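Side-chain contacts in ammonium transporter (PDB 6EU6), which probably senses ammonium through an Amt-type membrane domain and helps signal its presence across the membrane to a histidine kinase: residues 161-164 with 168-171; 170-175 with 329-334; 218-223 with 279-284. All coordinates share one frame; numbering follows the deposited sequence.

Contact 1 of 3, residues 161-164 with 168-171; sequences FIDF and TVVH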
ATOM      1  N   PHE A 161     -15.917  30.129   7.389  1.00 33.16           N
ATOM      2  CA  PHE A 161     -16.042  28.662   7.354  1.00 33.19           C
ATOM      3  C   PHE A 161     -14.650  28.005   7.369  1.00 32.39           C
ATOM      4  O   PHE A 161     -13.764  28.443   6.651  1.00 32.86           O
ATOM      5  CB  PHE A 161     -16.793  28.209   6.120  1.00 32.37           C
ATOM      6  CG  PHE A 161     -17.135  26.755   6.116  1.00 30.00           C
ATOM      7  CD1 PHE A 161     -17.998  26.224   7.070  1.00 31.13           C
ATOM      8  CD2 PHE A 161     -16.608  25.906   5.164  1.00 30.51           C
ATOM      9  CE1 PHE A 161     -18.339  24.881   7.074  1.00 30.59           C
ATOM     10  CE2 PHE A 161     -16.948  24.532   5.159  1.00 28.96           C
ATOM     11  CZ  PHE A 161     -17.781  24.037   6.144  1.00 28.25           C
ATOM     12  N   ILE A 162     -14.503  26.982   8.208  1.00 30.77           N
ATOM     13  CA  ILE A 162     -13.278  26.213   8.335  1.00 33.35           C
ATOM     14  C   ILE A 162     -13.541  24.730   7.986  1.00 30.11           C
ATOM     15  O   ILE A 162     -14.465  24.135   8.482  1.00 26.48           O
ATOM     16  CB  ILE A 162     -12.749  26.290   9.762  1.00 31.72           C
ATOM     17  CG1 ILE A 162     -12.318  27.761  10.087  1.00 33.55           C
ATOM     18  CG2 ILE A 162     -11.555  25.372  10.006  1.00 33.74           C
ATOM     19  CD1 ILE A 162     -12.135  27.974  11.570  1.00 33.40           C
ATOM     20  N   ASP A 163     -12.723  24.191   7.105  1.00 29.22           N
ATOM     21  CA  ASP A 163     -12.681  22.746   6.894  1.00 28.14           C
ATOM     22  C   ASP A 163     -11.253  22.412   6.423  1.00 28.15           C
ATOM     23  O   ASP A 163     -10.923  22.579   5.268  1.00 28.47           O
ATOM     24  CB  ASP A 163     -13.720  22.373   5.888  1.00 28.92           C
ATOM     25  CG  ASP A 163     -13.871  20.882   5.718  1.00 30.68           C
ATOM     26  OD1 ASP A 163     -13.099  20.085   6.337  1.00 26.64           O
ATOM     27  OD2 ASP A 163     -14.743  20.520   4.913  1.00 30.37           O
ATOM     28  N   PHE A 164     -10.415  21.985   7.350  1.00 25.10           N
ATOM     29  CA  PHE A 164      -9.028  21.745   7.012  1.00 26.72           C
ATOM     30  C   PHE A 164      -8.783  20.852   5.800  1.00 26.95           C
ATOM     31  O   PHE A 164      -8.096  21.239   4.849  1.00 28.70           O
ATOM     32  CB  PHE A 164      -8.335  21.154   8.258  1.00 25.88           C
ATOM     33  CG  PHE A 164      -6.926  20.770   8.004  1.00 27.84           C
ATOM     34  CD1 PHE A 164      -6.008  21.724   7.554  1.00 27.46           C
ATOM     35  CD2 PHE A 164      -6.467  19.495   8.311  1.00 26.75           C
ATOM     36  CE1 PHE A 164      -4.690  21.367   7.320  1.00 30.99           C
ATOM     37  CE2 PHE A 164      -5.154  19.148   8.065  1.00 27.88           C
ATOM     38  CZ  PHE A 164      -4.264  20.054   7.543  1.00 30.44           C
ATOM     39  N   THR A 168     -16.526  18.406   5.194  1.00 28.44           N
ATOM     40  CA  THR A 168     -17.672  18.861   4.457  1.00 24.42           C
ATOM     41  C   THR A 168     -17.361  18.864   2.951  1.00 26.72           C
ATOM     42  O   THR A 168     -18.096  18.281   2.166  1.00 28.10           O
ATOM     43  CB  THR A 168     -18.129  20.282   4.937  1.00 25.75           C
ATOM     44  OG1 THR A 168     -18.643  20.187   6.281  1.00 26.36           O
ATOM     45  CG2 THR A 168     -19.232  20.756   4.092  1.00 28.96           C
ATOM     46  N   VAL A 169     -16.269  19.474   2.567  1.00 24.45           N
ATOM     47  CA  VAL A 169     -15.986  19.733   1.151  1.00 24.28           C
ATOM     48  C   VAL A 169     -15.878  18.407   0.356  1.00 23.82           C
ATOM     49  O   VAL A 169     -16.411  18.293  -0.757  1.00 26.05           O
ATOM     50  CB  VAL A 169     -14.713  20.549   1.021  1.00 25.87           C
ATOM     51  CG1 VAL A 169     -14.303  20.728  -0.473  1.00 26.88           C
ATOM     52  CG2 VAL A 169     -14.942  21.938   1.587  1.00 30.24           C
ATOM     53  N   VAL A 170     -15.221  17.410   0.942  1.00 25.50           N
ATOM     54  CA  VAL A 170     -15.139  16.084   0.354  1.00 24.70           C
ATOM     55  C   VAL A 170     -16.269  15.166   0.849  1.00 24.98           C
ATOM     56  O   VAL A 170     -17.057  14.639   0.077  1.00 27.45           O
ATOM     57  CB  VAL A 170     -13.740  15.487   0.594  1.00 25.71           C
ATOM     58  CG1 VAL A 170     -13.659  14.036   0.069  1.00 25.60           C
ATOM     59  CG2 VAL A 170     -12.695  16.336  -0.177  1.00 26.74           C
ATOM     60  N   HIS A 171     -16.322  14.916   2.152  1.00 24.54           N
ATOM     61  CA  HIS A 171     -17.035  13.801   2.653  1.00 23.60           C
ATOM     62  C   HIS A 171     -18.532  14.076   2.721  1.00 24.06           C
ATOM     63  O   HIS A 171     -19.328  13.317   2.218  1.00 25.15           O
ATOM     64  CB  HIS A 171     -16.385  13.448   3.995  1.00 21.48           C
ATOM     65  CG  HIS A 171     -15.023  12.843   3.792  1.00 26.81           C
ATOM     66  ND1 HIS A 171     -14.833  11.623   3.189  1.00 26.63           N
ATOM     67  CD2 HIS A 171     -13.797  13.297   4.113  1.00 25.71           C
ATOM     68  CE1 HIS A 171     -13.549  11.349   3.145  1.00 26.34           C
ATOM     69  NE2 HIS A 171     -12.895  12.369   3.658  1.00 27.43           N
TER
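Asp163 meets Thr168 and Val169 where a loop carboxylate takes up backbone N-H groups at the start of helix 167-185, inside the ammonium transporter fold. The polar part rests on one oxygen. Asp163 OD2 accepts from Thr168 N at 2.8 Å, on its syn side but 33° out of the carboxylate plane. The same OD2 accepts from Val169 N at 3.0 Å, nearly in line with the C-O bond, and this N-H points straighter at it (164°). The other oxygen, OD1, accepts from Gly166 N and Ala167 N. The carboxylate is thus held at both oxygens by N-H groups at and just before the start of the helix. CG lies anti to the backbone N (chi1 -173°), which carries the group from the loop to the helix. An alanine here is likely to leave the N-H groups of Thr168 and Val169 without their shared acceptor and the loop less firmly tied to the helix. The backbone N of Asp163 hydrogen-bonds to a sulfonate oxygen of a MES molecule, probably from the crystallisation liquor.

The rest is van der Waals contact. The ring of Phe161 presents its edge to Thr168, with CZ 3.9 Å from OG1 near the ring plane. That hydroxyl bonds to Thr334 OG1 on another helix. Val169 adds a methyl beside the carboxylate: CG2 stands 3.6 Å from Asp163 OD2.

Contact 2 of 3, residues 170-175 with 329-334; sequences VHSIGG and GGVIGT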
ATOM      1  N   VAL A 170     -15.221  17.410   0.942  1.00 25.50           N
ATOM      2  CA  VAL A 170     -15.139  16.084   0.354  1.00 24.70           C
ATOM      3  C   VAL A 170     -16.269  15.166   0.849  1.00 24.98           C
ATOM      4  O   VAL A 170     -17.057  14.639   0.077  1.00 27.45           O
ATOM      5  CB  VAL A 170     -13.740  15.487   0.594  1.00 25.71           C
ATOM      6  CG1 VAL A 170     -13.659  14.036   0.069  1.00 25.60           C
ATOM      7  CG2 VAL A 170     -12.695  16.336  -0.177  1.00 26.74           C
ATOM      8  N   HIS A 171     -16.322  14.916   2.152  1.00 24.54           N
ATOM      9  CA  HIS A 171     -17.035  13.801   2.653  1.00 23.60           C
ATOM     10  C   HIS A 171     -18.532  14.076   2.721  1.00 24.06           C
ATOM     11  O   HIS A 171     -19.328  13.317   2.218  1.00 25.15           O
ATOM     12  CB  HIS A 171     -16.385  13.448   3.995  1.00 21.48           C
ATOM     13  CG  HIS A 171     -15.023  12.843   3.792  1.00 26.81           C
ATOM     14  ND1 HIS A 171     -14.833  11.623   3.189  1.00 26.63           N
ATOM     15  CD2 HIS A 171     -13.797  13.297   4.113  1.00 25.71           C
ATOM     16  CE1 HIS A 171     -13.549  11.349   3.145  1.00 26.34           C
ATOM     17  NE2 HIS A 171     -12.895  12.369   3.658  1.00 27.43           N
ATOM     18  N   SER A 172     -18.950  15.151   3.379  1.00 25.08           N
ATOM     19  CA  SER A 172     -20.424  15.443   3.397  1.00 24.87           C
ATOM     20  C   SER A 172     -20.966  15.696   2.018  1.00 26.13           C
ATOM     21  O   SER A 172     -22.039  15.162   1.629  1.00 27.02           O
ATOM     22  CB  SER A 172     -20.783  16.560   4.364  1.00 26.58           C
ATOM     23  OG  SER A 172     -20.492  16.125   5.676  1.00 23.79           O
ATOM     24  N   ILE A 173     -20.231  16.447   1.222  1.00 27.69           N
ATOM     25  CA  ILE A 173     -20.685  16.687  -0.145  1.00 29.07           C
ATOM     26  C   ILE A 173     -20.907  15.398  -0.913  1.00 31.02           C
ATOM     27  O   ILE A 173     -21.947  15.197  -1.540  1.00 25.55           O
ATOM     28  CB  ILE A 173     -19.662  17.589  -0.870  1.00 29.05           C
ATOM     29  CG1 ILE A 173     -19.791  19.029  -0.322  1.00 30.13           C
ATOM     30  CG2 ILE A 173     -19.871  17.562  -2.393  1.00 26.33           C
ATOM     31  CD1 ILE A 173     -21.004  19.832  -0.849  1.00 28.37           C
ATOM     32  N   GLY A 174     -19.905  14.516  -0.915  1.00 26.93           N
ATOM     33  CA  GLY A 174     -20.074  13.225  -1.543  1.00 27.13           C
ATOM     34  C   GLY A 174     -21.158  12.369  -0.908  1.00 27.38           C
ATOM     35  O   GLY A 174     -21.886  11.682  -1.625  1.00 27.37           O
ATOM     36  N   GLY A 175     -21.293  12.436   0.429  1.00 26.60           N
ATOM     37  CA  GLY A 175     -22.238  11.603   1.150  1.00 25.16           C
ATOM     38  C   GLY A 175     -23.711  12.031   0.861  1.00 28.29           C
ATOM     39  O   GLY A 175     -24.566  11.175   0.718  1.00 27.35           O
ATOM     40  N   GLY A 329     -20.749  11.813   9.573  1.00 29.64           N
ATOM     41  CA  GLY A 329     -19.415  12.028  10.068  1.00 27.05           C
ATOM     42  C   GLY A 329     -18.820  13.382   9.695  1.00 26.17           C
ATOM     43  O   GLY A 329     -18.176  13.996  10.518  1.00 25.43           O
ATOM     44  N   GLY A 330     -19.088  13.866   8.485  1.00 25.76           N
ATOM     45  CA  GLY A 330     -18.497  15.127   8.097  1.00 28.30           C
ATOM     46  C   GLY A 330     -19.192  16.252   8.848  1.00 27.39           C
ATOM     47  O   GLY A 330     -18.563  17.225   9.212  1.00 25.88           O
ATOM     48  N   VAL A 331     -20.496  16.147   9.032  1.00 26.44           N
ATOM     49  CA  VAL A 331     -21.226  17.180   9.782  1.00 29.64           C
ATOM     50  C   VAL A 331     -20.678  17.289  11.218  1.00 28.96           C
ATOM     51  O   VAL A 331     -20.318  18.371  11.686  1.00 30.73           O
ATOM     52  CB  VAL A 331     -22.701  16.871   9.863  1.00 29.12           C
ATOM     53  CG1 VAL A 331     -23.379  17.733  10.930  1.00 31.79           C
ATOM     54  CG2 VAL A 331     -23.342  17.002   8.493  1.00 29.12           C
ATOM     55  N   ILE A 332     -20.510  16.142  11.856  1.00 29.63           N
ATOM     56  CA  ILE A 332     -20.025  16.135  13.191  1.00 29.53           C
ATOM     57  C   ILE A 332     -18.622  16.735  13.298  1.00 31.15           C
ATOM     58  O   ILE A 332     -18.340  17.583  14.179  1.00 28.54           O
ATOM     59  CB  ILE A 332     -20.010  14.697  13.791  1.00 30.73           C
ATOM     60  CG1 ILE A 332     -21.394  14.106  13.824  1.00 35.94           C
ATOM     61  CG2 ILE A 332     -19.305  14.711  15.135  1.00 33.91           C
ATOM     62  CD1 ILE A 332     -21.446  12.597  13.936  1.00 36.65           C
ATOM     63  N   GLY A 333     -17.700  16.311  12.434  1.00 29.87           N
ATOM     64  CA  GLY A 333     -16.376  16.893  12.482  1.00 28.43           C
ATOM     65  C   GLY A 333     -16.387  18.400  12.203  1.00 27.21           C
ATOM     66  O   GLY A 333     -15.639  19.196  12.785  1.00 25.55           O
ATOM     67  N   THR A 334     -17.202  18.807  11.225  1.00 26.91           N
ATOM     68  CA  THR A 334     -17.223  20.187  10.818  1.00 27.17           C
ATOM     69  C   THR A 334     -17.739  21.051  12.009  1.00 29.85           C
ATOM     70  O   THR A 334     -17.171  22.159  12.303  1.00 32.85           O
ATOM     71  CB  THR A 334     -18.067  20.302   9.564  1.00 30.64           C
ATOM     72  OG1 THR A 334     -17.415  19.550   8.478  1.00 27.81           O
ATOM     73  CG2 THR A 334     -18.286  21.818   9.170  1.00 30.92           C
TER
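Ser172 OG is the polar atom that reaches from helix 167-185 to helix 322-340. It hydrogen-bonds to Gly327 O, one turn before the glycine it touches. The carbonyls of His326 and Ala167 are weaker, competing acceptors for the same hydroxyl. The hydroxyl lies anti to its own carbonyl carbon and beside the backbone N (chi1 -65°), and from there it faces the backbone of the other helix. Ser172 OG comes within 3.3 Å of Gly330 CA. Val331 N is 3.4 Å from Ser172 OG, but the angle is too poor for a hydrogen bond. Val331 CG2 approaches the same oxygen more loosely, at 4.1 Å.

The helices are close because Gly330 has no side chain. The CA atoms of Ser172 and Gly330 are 5.1 Å apart. A CB on Gly330 would point at helix 167-185 and fall 2.3 Å from Ser172 OG. This is close helix packing through a glycine, with a small serine opposite it.

Gly330 O is gripped by Thr334 from opposite faces of the carbonyl plane. Thr334 N makes the normal helical bond, and Thr334 OG1 donates to Gly330 O at 2.7 Å. The threonine hydroxyl is therefore turned back on its own helix.

His171, next to Ser172, bonds through ND1 to His326 ND1. This pair is consistent with the twin histidines of the Amt pore, so the tight crossing lies beside the probable conduction path. Helix 353-385 packs on Ile173 and Val331, and helices 93-114 and 121-144 cover Val170.

Contact 3 of 3, residues 218-223 with 279-284; sequences FGWFGF and AITASS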
ATOM      1  N   PHE A 218      -4.740   4.436   6.456  1.00 27.53           N
ATOM      2  CA  PHE A 218      -3.439   4.790   5.916  1.00 27.72           C
ATOM      3  C   PHE A 218      -3.523   5.954   4.975  1.00 25.89           C
ATOM      4  O   PHE A 218      -2.837   6.923   5.144  1.00 28.78           O
ATOM      5  CB  PHE A 218      -2.874   3.613   5.160  1.00 27.81           C
ATOM      6  CG  PHE A 218      -1.637   3.911   4.435  1.00 28.71           C
ATOM      7  CD1 PHE A 218      -0.399   3.822   5.078  1.00 31.48           C
ATOM      8  CD2 PHE A 218      -1.673   4.184   3.100  1.00 33.84           C
ATOM      9  CE1 PHE A 218       0.773   4.054   4.386  1.00 31.41           C
ATOM     10  CE2 PHE A 218      -0.511   4.485   2.382  1.00 36.37           C
ATOM     11  CZ  PHE A 218       0.726   4.416   3.028  1.00 37.23           C
ATOM     12  N   GLY A 219      -4.375   5.863   3.983  1.00 25.92           N
ATOM     13  CA  GLY A 219      -4.592   7.006   3.098  1.00 27.28           C
ATOM     14  C   GLY A 219      -4.985   8.311   3.752  1.00 29.34           C
ATOM     15  O   GLY A 219      -4.566   9.394   3.296  1.00 26.59           O
ATOM     16  N   TRP A 220      -5.794   8.226   4.810  1.00 29.05           N
ATOM     17  CA  TRP A 220      -6.240   9.442   5.540  1.00 25.88           C
ATOM     18  C   TRP A 220      -5.073  10.173   6.169  1.00 25.70           C
ATOM     19  O   TRP A 220      -5.145  11.385   6.368  1.00 28.67           O
ATOM     20  CB  TRP A 220      -7.339   9.120   6.608  1.00 25.97           C
ATOM     21  CG  TRP A 220      -8.647   9.561   6.165  1.00 26.59           C
ATOM     22  CD1 TRP A 220      -9.007  10.848   5.871  1.00 34.93           C
ATOM     23  CD2 TRP A 220      -9.827   8.762   5.972  1.00 26.85           C
ATOM     24  NE1 TRP A 220     -10.349  10.881   5.478  1.00 36.63           N
ATOM     25  CE2 TRP A 220     -10.877   9.635   5.569  1.00 34.13           C
ATOM     26  CE3 TRP A 220     -10.128   7.430   6.182  1.00 32.92           C
ATOM     27  CZ2 TRP A 220     -12.150   9.198   5.311  1.00 30.39           C
ATOM     28  CZ3 TRP A 220     -11.410   6.994   5.913  1.00 35.07           C
ATOM     29  CH2 TRP A 220     -12.401   7.889   5.475  1.00 34.63           C
ATOM     30  N   PHE A 221      -3.970   9.450   6.461  1.00 25.38           N
ATOM     31  CA  PHE A 221      -2.754  10.106   6.884  1.00 24.94           C
ATOM     32  C   PHE A 221      -2.248  11.129   5.875  1.00 26.69           C
ATOM     33  O   PHE A 221      -1.830  12.283   6.262  1.00 26.69           O
ATOM     34  CB  PHE A 221      -1.616   9.106   7.225  1.00 26.81           C
ATOM     35  CG  PHE A 221      -1.894   8.214   8.427  1.00 29.15           C
ATOM     36  CD1 PHE A 221      -2.631   8.666   9.526  1.00 29.95           C
ATOM     37  CD2 PHE A 221      -1.443   6.906   8.444  1.00 25.59           C
ATOM     38  CE1 PHE A 221      -2.866   7.828  10.603  1.00 29.75           C
ATOM     39  CE2 PHE A 221      -1.712   6.066   9.516  1.00 27.17           C
ATOM     40  CZ  PHE A 221      -2.407   6.551  10.592  1.00 28.30           C
ATOM     41  N   GLY A 222      -2.289  10.742   4.592  1.00 27.64           N
ATOM     42  CA  GLY A 222      -1.935  11.675   3.526  1.00 26.21           C
ATOM     43  C   GLY A 222      -3.003  12.746   3.340  1.00 27.27           C
ATOM     44  O   GLY A 222      -2.731  13.911   3.075  1.00 26.67           O
ATOM     45  N   PHE A 223      -4.243  12.316   3.422  1.00 27.73           N
ATOM     46  CA  PHE A 223      -5.380  13.250   3.258  1.00 28.09           C
ATOM     47  C   PHE A 223      -5.274  14.415   4.212  1.00 27.78           C
ATOM     48  O   PHE A 223      -5.293  15.602   3.792  1.00 28.36           O
ATOM     49  CB  PHE A 223      -6.642  12.420   3.465  1.00 32.92           C
ATOM     50  CG  PHE A 223      -7.839  12.930   2.758  1.00 26.67           C
ATOM     51  CD1 PHE A 223      -8.662  13.859   3.409  1.00 32.37           C
ATOM     52  CD2 PHE A 223      -8.266  12.355   1.608  1.00 28.95           C
ATOM     53  CE1 PHE A 223      -9.826  14.296   2.777  1.00 31.64           C
ATOM     54  CE2 PHE A 223      -9.386  12.843   0.931  1.00 30.85           C
ATOM     55  CZ  PHE A 223     -10.141  13.831   1.530  1.00 30.02           C
ATOM     56  N   ALA A 279     -14.472  12.733  10.505  1.00 25.38           N
ATOM     57  CA  ALA A 279     -14.671  13.865  11.383  1.00 26.68           C
ATOM     58  C   ALA A 279     -13.412  14.628  11.674  1.00 27.18           C
ATOM     59  O   ALA A 279     -13.392  15.894  11.638  1.00 25.24           O
ATOM     60  CB  ALA A 279     -15.337  13.437  12.674  1.00 26.63           C
ATOM     61  N   ILE A 280     -12.322  13.885  11.909  1.00 24.98           N
ATOM     62  CA  ILE A 280     -11.058  14.523  12.253  1.00 24.09           C
ATOM     63  C   ILE A 280     -10.426  15.259  11.064  1.00 27.67           C
ATOM     64  O   ILE A 280      -9.605  16.134  11.244  1.00 26.61           O
ATOM     65  CB  ILE A 280     -10.082  13.548  12.906  1.00 27.34           C
ATOM     66  CG1 ILE A 280      -9.048  14.298  13.688  1.00 26.46           C
ATOM     67  CG2 ILE A 280      -9.366  12.684  11.839  1.00 27.30           C
ATOM     68  CD1 ILE A 280      -9.595  15.003  14.908  1.00 30.93           C
ATOM     69  N   THR A 281     -10.910  14.962   9.862  0.99 27.31           N
ATOM     70  CA  THR A 281     -10.487  15.621   8.653  0.99 29.14           C
ATOM     71  C   THR A 281     -10.790  17.117   8.688  0.99 29.55           C
ATOM     72  O   THR A 281     -10.177  17.919   7.938  0.99 27.42           O
ATOM     73  CB  THR A 281     -11.157  14.910   7.414  0.99 30.23           C
ATOM     74  OG1 THR A 281     -10.580  13.580   7.294  0.99 32.34           O
ATOM     75  CG2 THR A 281     -10.822  15.472   6.196  0.99 34.88           C
ATOM     76  N   ALA A 282     -11.769  17.520   9.491  1.00 28.13           N
ATOM     77  CA  ALA A 282     -12.136  18.977   9.535  1.00 28.66           C
ATOM     78  C   ALA A 282     -11.118  19.769  10.323  1.00 27.64           C
ATOM     79  O   ALA A 282     -11.008  20.961  10.130  1.00 26.08           O
ATOM     80  CB  ALA A 282     -13.479  19.179  10.205  1.00 30.81           C
ATOM     81  N   SER A 283     -10.436  19.126  11.267  1.00 26.80           N
ATOM     82  CA  SER A 283      -9.764  19.862  12.301  1.00 28.86           C
ATOM     83  C   SER A 283      -8.430  19.320  12.735  1.00 29.29           C
ATOM     84  O   SER A 283      -7.843  19.815  13.699  1.00 27.33           O
ATOM     85  CB  SER A 283     -10.669  19.930  13.525  1.00 26.97           C
ATOM     86  OG  SER A 283     -10.818  18.640  14.074  1.00 26.93           O
ATOM     87  N   SER A 284      -7.871  18.353  12.022  1.00 28.70           N
ATOM     88  CA  SER A 284      -6.708  17.650  12.587  1.00 26.87           C
ATOM     89  C   SER A 284      -5.484  18.550  12.762  1.00 30.43           C
ATOM     90  O   SER A 284      -4.596  18.196  13.515  1.00 28.03           O
ATOM     91  CB  SER A 284      -6.356  16.402  11.754  1.00 29.95           C
ATOM     92  OG  SER A 284      -6.155  16.827  10.447  1.00 29.43           O
TER
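Phe223 and Thr281 bring the backbones closest, with their CA atoms 7.8 Å apart, where helix 206-226 passes the end region of helix 266-280. The space between is bridged by side chains.

Thr281 does the work on one side, and its two branches divide the task. OG1 lies beside the backbone N (chi1 -68°) and is turned toward the indole of Trp220, while CG2 goes to the ring of Phe223. The hydroxyl OG1 of Thr281 is 3.3 Å from Trp220 NE1, and it meets the indole obliquely. Its main hydrogen bond goes back to Leu277 O of helix 266-280. Asn224 OD1 is a weak second acceptor. The bond to Leu277 O fixes the rotation of the hydroxyl.

Thr281 CG2 sits at the edge of the Phe223 ring, near its plane, 3.8 Å from Phe223 CE1. Both aromatic side chains cross the threonine at about a right angle. They also touch each other: Trp220 NE1 stands 4.0 Å above the Phe223 ring plane, offset toward the rim. Trp220 has an unusual first torsion (chi1 -106°), well away from a staggered position. With it, the five-membered ring of the indole is brought to Thr281. The benzene side lies near the His171 ring.

Phe223 stacks on Phe103, and its ring also meets His171. This is consistent with the stacked phenylalanine pair of Amt pores, and Thr281 touches the edge of one member. Helix 2-34 packs on Trp220 and Phe223 through Met23. Phe221 of helix 206-226 faces Phe21 and Phe98 of a neighbouring subunit, edge-to-face. Helices 234-261 and 289-312 both lie against Ile280.

All three contacts are buried, with none at the surface. Contacts 1 and 2 share helix 167-185 and lie about 7 Å apart between centres. Contact 3 is about 11 Å from contact 1 and 12 Å from contact 2 between centres, and it holds different helices. The chemistry changes with place. Contact 1 pairs a loop carboxylate with a helix start, contact 2 packs helices through glycine, and contact 3 sets two aromatic rings against one threonine. Thr168 and Thr334 join contacts 1 and 2 by their hydroxyls, 2.6 Å between OG1 atoms. His171 CE1 meets Trp220 CZ2 and so ties the first two to contact 3. Phe164 N probably hydrogen-bonds to Ala282 O as well.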